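Side-chain contacts in capsule biosynthesis protein capD (PDB 3G9K), which cleaves the poly-gamma-D-glutamate capsule of Bacillus anthracis and, as a transpeptidase, joins it by an amide bond to meso-diaminopimelic acid of the peptidoglycan: residues A[47-52]-A[109-114]; A[51-56]-A[63-68]. All coordinates share one frame; numbering follows the deposited sequence.

Interaction 1 (A[47-52]-A[109-114])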
# COMPACT_ATOMS: atom_id res chain seq x y z
N ALA A 47 -7.21 9.29 -12.10
CA ALA A 47 -7.49 9.49 -10.69
C ALA A 47 -6.40 8.90 -9.78
O ALA A 47 -6.09 9.47 -8.76
CB ALA A 47 -8.85 8.90 -10.31
N ALA A 48 -5.85 7.75 -10.14
CA ALA A 48 -4.81 7.10 -9.33
C ALA A 48 -3.51 7.94 -9.29
O ALA A 48 -2.83 8.01 -8.27
CB ALA A 48 -4.51 5.68 -9.89
N ILE A 49 -3.20 8.61 -10.39
CA ILE A 49 -2.02 9.46 -10.46
C ILE A 49 -2.24 10.67 -9.58
O ILE A 49 -1.34 11.08 -8.80
CB ILE A 49 -1.72 9.92 -11.91
CG1 ILE A 49 -1.25 8.73 -12.74
CG2 ILE A 49 -0.73 11.08 -11.90
CD1 ILE A 49 -1.23 8.90 -14.29
N VAL A 50 -3.42 11.24 -9.70
CA VAL A 50 -3.79 12.39 -8.84
C VAL A 50 -3.74 12.00 -7.35
O VAL A 50 -3.13 12.69 -6.54
CB VAL A 50 -5.20 12.87 -9.19
CG1 VAL A 50 -5.67 13.81 -8.17
CG2 VAL A 50 -5.20 13.51 -10.61
N VAL A 51 -4.40 10.91 -7.00
CA VAL A 51 -4.41 10.37 -5.65
C VAL A 51 -2.99 10.07 -5.16
O VAL A 51 -2.67 10.37 -4.02
CB VAL A 51 -5.30 9.09 -5.53
CG1 VAL A 51 -5.06 8.38 -4.19
CG2 VAL A 51 -6.81 9.44 -5.68
N SER A 52 -2.17 9.45 -6.00
CA SER A 52 -0.79 9.09 -5.54
C SER A 52 0.02 10.32 -5.18
O SER A 52 0.62 10.41 -4.11
CB SER A 52 -0.04 8.28 -6.55
OG SER A 52 -0.66 7.04 -6.71
N GLU A 109 4.77 8.71 -14.43
CA GLU A 109 4.89 9.14 -15.82
C GLU A 109 4.68 8.00 -16.80
O GLU A 109 4.02 8.19 -17.82
CB GLU A 109 6.23 9.80 -16.11
CG GLU A 109 6.35 10.28 -17.57
CD GLU A 109 7.49 11.22 -17.74
OE1 GLU A 109 7.38 12.37 -17.28
OE2 GLU A 109 8.51 10.80 -18.30
N TYR A 110 5.27 6.84 -16.52
CA TYR A 110 5.08 5.63 -17.32
C TYR A 110 3.62 5.17 -17.39
O TYR A 110 3.09 4.82 -18.45
CB TYR A 110 5.92 4.47 -16.77
CG TYR A 110 5.83 3.23 -17.65
CD1 TYR A 110 4.71 2.40 -17.60
CD2 TYR A 110 6.85 2.92 -18.56
CE1 TYR A 110 4.60 1.31 -18.43
CE2 TYR A 110 6.75 1.81 -19.39
CZ TYR A 110 5.64 1.02 -19.32
OH TYR A 110 5.53 -0.07 -20.14
N ILE A 111 2.97 5.17 -16.23
CA ILE A 111 1.55 4.87 -16.11
C ILE A 111 0.74 5.85 -16.91
O ILE A 111 -0.13 5.47 -17.67
CB ILE A 111 1.11 4.90 -14.62
CG1 ILE A 111 1.74 3.67 -13.92
CG2 ILE A 111 -0.46 4.95 -14.48
CD1 ILE A 111 1.74 3.66 -12.33
N HIS A 112 1.00 7.14 -16.73
CA HIS A 112 0.29 8.11 -17.53
C HIS A 112 0.43 7.89 -19.05
O HIS A 112 -0.57 7.90 -19.78
CB HIS A 112 0.78 9.52 -17.22
CG HIS A 112 0.26 10.53 -18.20
ND1 HIS A 112 0.89 10.79 -19.40
CD2 HIS A 112 -0.88 11.25 -18.20
CE1 HIS A 112 0.17 11.67 -20.08
NE2 HIS A 112 -0.92 11.94 -19.39
N ASP A 113 1.66 7.72 -19.52
CA ASP A 113 1.93 7.68 -20.96
C ASP A 113 1.39 6.42 -21.61
O ASP A 113 1.12 6.40 -22.82
CB ASP A 113 3.42 7.75 -21.21
CG ASP A 113 4.00 9.11 -20.90
OD1 ASP A 113 3.26 10.06 -20.54
OD2 ASP A 113 5.22 9.23 -21.00
N ASN A 114 1.22 5.37 -20.83
CA ASN A 114 0.82 4.10 -21.40
C ASN A 114 -0.60 3.68 -21.07
O ASN A 114 -1.20 2.88 -21.82
CB ASN A 114 1.82 3.01 -21.02
CG ASN A 114 3.19 3.25 -21.62
OD1 ASN A 114 3.40 3.04 -22.83
ND2 ASN A 114 4.13 3.71 -20.80
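Apolar contact between Ile49 and the pair Ile111 and His112 joins helix 44-58 to helix 104-115 by buried packing within the gamma-glutamyltransferase (Ntn) domain. A single methyl does most of the touching: Ile49 CD1 lies 3.6 Å from His112 CB, at the root of the side chain, and 4.0 Å from Ile111 CG2. With Ile49 CG1 beside its backbone N (chi1 -69°) and the chain then extended, CD1 is carried across to the neighbouring helix, where it approaches the imidazole obliquely. Leu123 of helix 120-133 packs against both Ile49 and His112, while Met71 of strand 68-74 touches Ile111 and Ala48.

The polar bonds stay within each side or lead away from the interface. His112 ND1 donates to Asp113 OD1 at 2.7 Å; OD1 receives it through its anti lone pair and lies almost in the ring plane. His112 NE2 is hydrogen-bonded to Leu118 O. On the other helix, Ser52 OG donates to Ala48 O at 2.8 Å, meeting that carbonyl from the face opposite Ser52 N.

No hydrogen bond links the two segments, so their direct contact is purely apolar packing. The imidazole, bonded at both nitrogens, is fixed in rotation, and the carboxylate probably polarises it.

Interaction 2 (A[51-56]-A[63-68])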
# COMPACT_ATOMS: atom_id res chain seq x y z
N VAL A 51 -4.40 10.91 -7.00
CA VAL A 51 -4.41 10.37 -5.65
C VAL A 51 -2.99 10.07 -5.16
O VAL A 51 -2.67 10.37 -4.02
CB VAL A 51 -5.30 9.09 -5.53
CG1 VAL A 51 -5.06 8.38 -4.19
CG2 VAL A 51 -6.81 9.44 -5.68
N SER A 52 -2.17 9.45 -6.00
CA SER A 52 -0.79 9.09 -5.54
C SER A 52 0.02 10.32 -5.18
O SER A 52 0.62 10.41 -4.11
CB SER A 52 -0.04 8.28 -6.55
OG SER A 52 -0.66 7.04 -6.71
N TYR A 53 -0.01 11.31 -6.06
CA TYR A 53 0.66 12.58 -5.76
C TYR A 53 0.09 13.39 -4.53
O TYR A 53 0.84 13.99 -3.77
CB TYR A 53 0.71 13.43 -7.04
CG TYR A 53 1.93 13.23 -7.90
CD1 TYR A 53 1.88 12.54 -9.09
CD2 TYR A 53 3.14 13.81 -7.54
CE1 TYR A 53 3.04 12.41 -9.93
CE2 TYR A 53 4.25 13.69 -8.32
CZ TYR A 53 4.20 12.98 -9.52
OH TYR A 53 5.35 12.88 -10.24
N VAL A 54 -1.23 13.42 -4.35
CA VAL A 54 -1.85 14.07 -3.20
C VAL A 54 -1.42 13.43 -1.86
O VAL A 54 -1.04 14.14 -0.92
CB VAL A 54 -3.41 14.07 -3.35
CG1 VAL A 54 -4.09 14.35 -2.02
CG2 VAL A 54 -3.81 15.06 -4.47
N LEU A 55 -1.39 12.11 -1.83
CA LEU A 55 -0.98 11.30 -0.69
C LEU A 55 0.47 11.62 -0.35
O LEU A 55 0.81 11.77 0.83
CB LEU A 55 -1.19 9.81 -0.96
CG LEU A 55 -2.65 9.33 -0.84
CD1 LEU A 55 -2.70 7.92 -1.38
CD2 LEU A 55 -3.19 9.45 0.58
N GLY A 56 1.32 11.81 -1.37
CA GLY A 56 2.73 12.19 -1.14
C GLY A 56 2.85 13.54 -0.47
O GLY A 56 3.84 13.86 0.22
N SER A 63 4.17 7.80 2.09
CA SER A 63 4.54 7.57 0.71
C SER A 63 4.96 8.91 0.13
O SER A 63 4.75 9.96 0.76
CB SER A 63 3.37 7.01 -0.11
OG SER A 63 2.36 8.00 -0.40
N GLY A 64 5.51 8.88 -1.08
CA GLY A 64 5.76 10.12 -1.82
C GLY A 64 6.82 10.03 -2.89
O GLY A 64 7.26 8.95 -3.29
N ILE A 65 7.26 11.20 -3.37
CA ILE A 65 8.14 11.21 -4.55
C ILE A 65 9.52 10.63 -4.20
O ILE A 65 10.25 10.24 -5.10
CB ILE A 65 8.24 12.59 -5.27
CG1 ILE A 65 8.79 13.70 -4.36
CG2 ILE A 65 6.88 12.99 -5.75
CD1 ILE A 65 8.96 15.03 -5.05
N GLY A 66 9.84 10.58 -2.91
CA GLY A 66 11.14 10.06 -2.44
C GLY A 66 11.14 8.54 -2.33
O GLY A 66 12.15 7.95 -1.97
N GLY A 67 9.98 7.93 -2.58
CA GLY A 67 9.81 6.46 -2.55
C GLY A 67 9.48 5.69 -3.84
O GLY A 67 10.00 5.99 -4.95
N GLY A 68 8.63 4.68 -3.68
CA GLY A 68 8.25 3.79 -4.76
C GLY A 68 6.91 3.17 -4.49
O GLY A 68 6.23 3.58 -3.57
O HOH W 1 1.17 7.95 -2.93
O HOH W 2 6.13 13.54 -1.97
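Ile65 and Tyr53 meet because the first torsion of Ile65 (chi1 60°) sets CG1 between the backbone N and the carbonyl carbon and leaves the CG2 methyl beside the N, directed at the tyrosine ring. Likewise, Ser63 keeps its hydroxyl close over its own backbone (chi1 74°), where OG comes within 4.0 Å of Leu55 CB.

Ile65 CG2 touches Tyr53 CE2 at 3.7 Å, approaching the ring obliquely, and the two side chains cross at about a right angle. The ring also meets Phe104 edge-to-face, and helices 120-133 and 176-188 pack around it.

Near the end of helix 44-58 the two segments meet backbone to backbone. Gly56 CA lies 3.7 Å from Gly64 CA, an approach that relies on the bare backbone of both glycines. Gly56 CA also points a nearly straight C-H...O contact (164°) at Ser63 O.

Residues 63-68 form a glycine-rich loop with a type I beta turn from Gly64 to Gly67, closed by Gly67 N to Gly64 O. It leads into strand 68-74, and Gly68 pairs with an antiparallel strand of the other CapD chain, a separate polypeptide; this chain is the N-terminal piece of the processed enzyme, consistent with the two-chain Ntn-hydrolase fold of gamma-glutamyltransferases.

Direct hydrogen bonds between the segments are absent; two waters take their place. One donates to both Ser52 O and Ser63 OG, the latter at 2.8 Å. The second donates to Gly56 O and accepts from Ile65 N at 3.0 Å, so that a carbonyl oxygen of the helix and an N-H of the loop share one water.

Overall arrangement
Helix 44-58 supplies the first segment of both contacts, which share Val51 and Ser52. Followed from the N terminus, the chain turns back soon after this helix: interaction 2 closes the six residues 57-62, the helix end among them, setting loop 63-68 against its last turns. The chain then runs through strands 68-74 and 79-83 before helix 104-115 returns to the same helix in interaction 1, closing a loop of 56 residues. The short loop lies inside the longer one, although the segments that close them overlap, and the two do not cross. Their centres lie about 11 Å apart, and together they tie helix 44-58 to helix 104-115 and to the loop entering the antiparallel sheet.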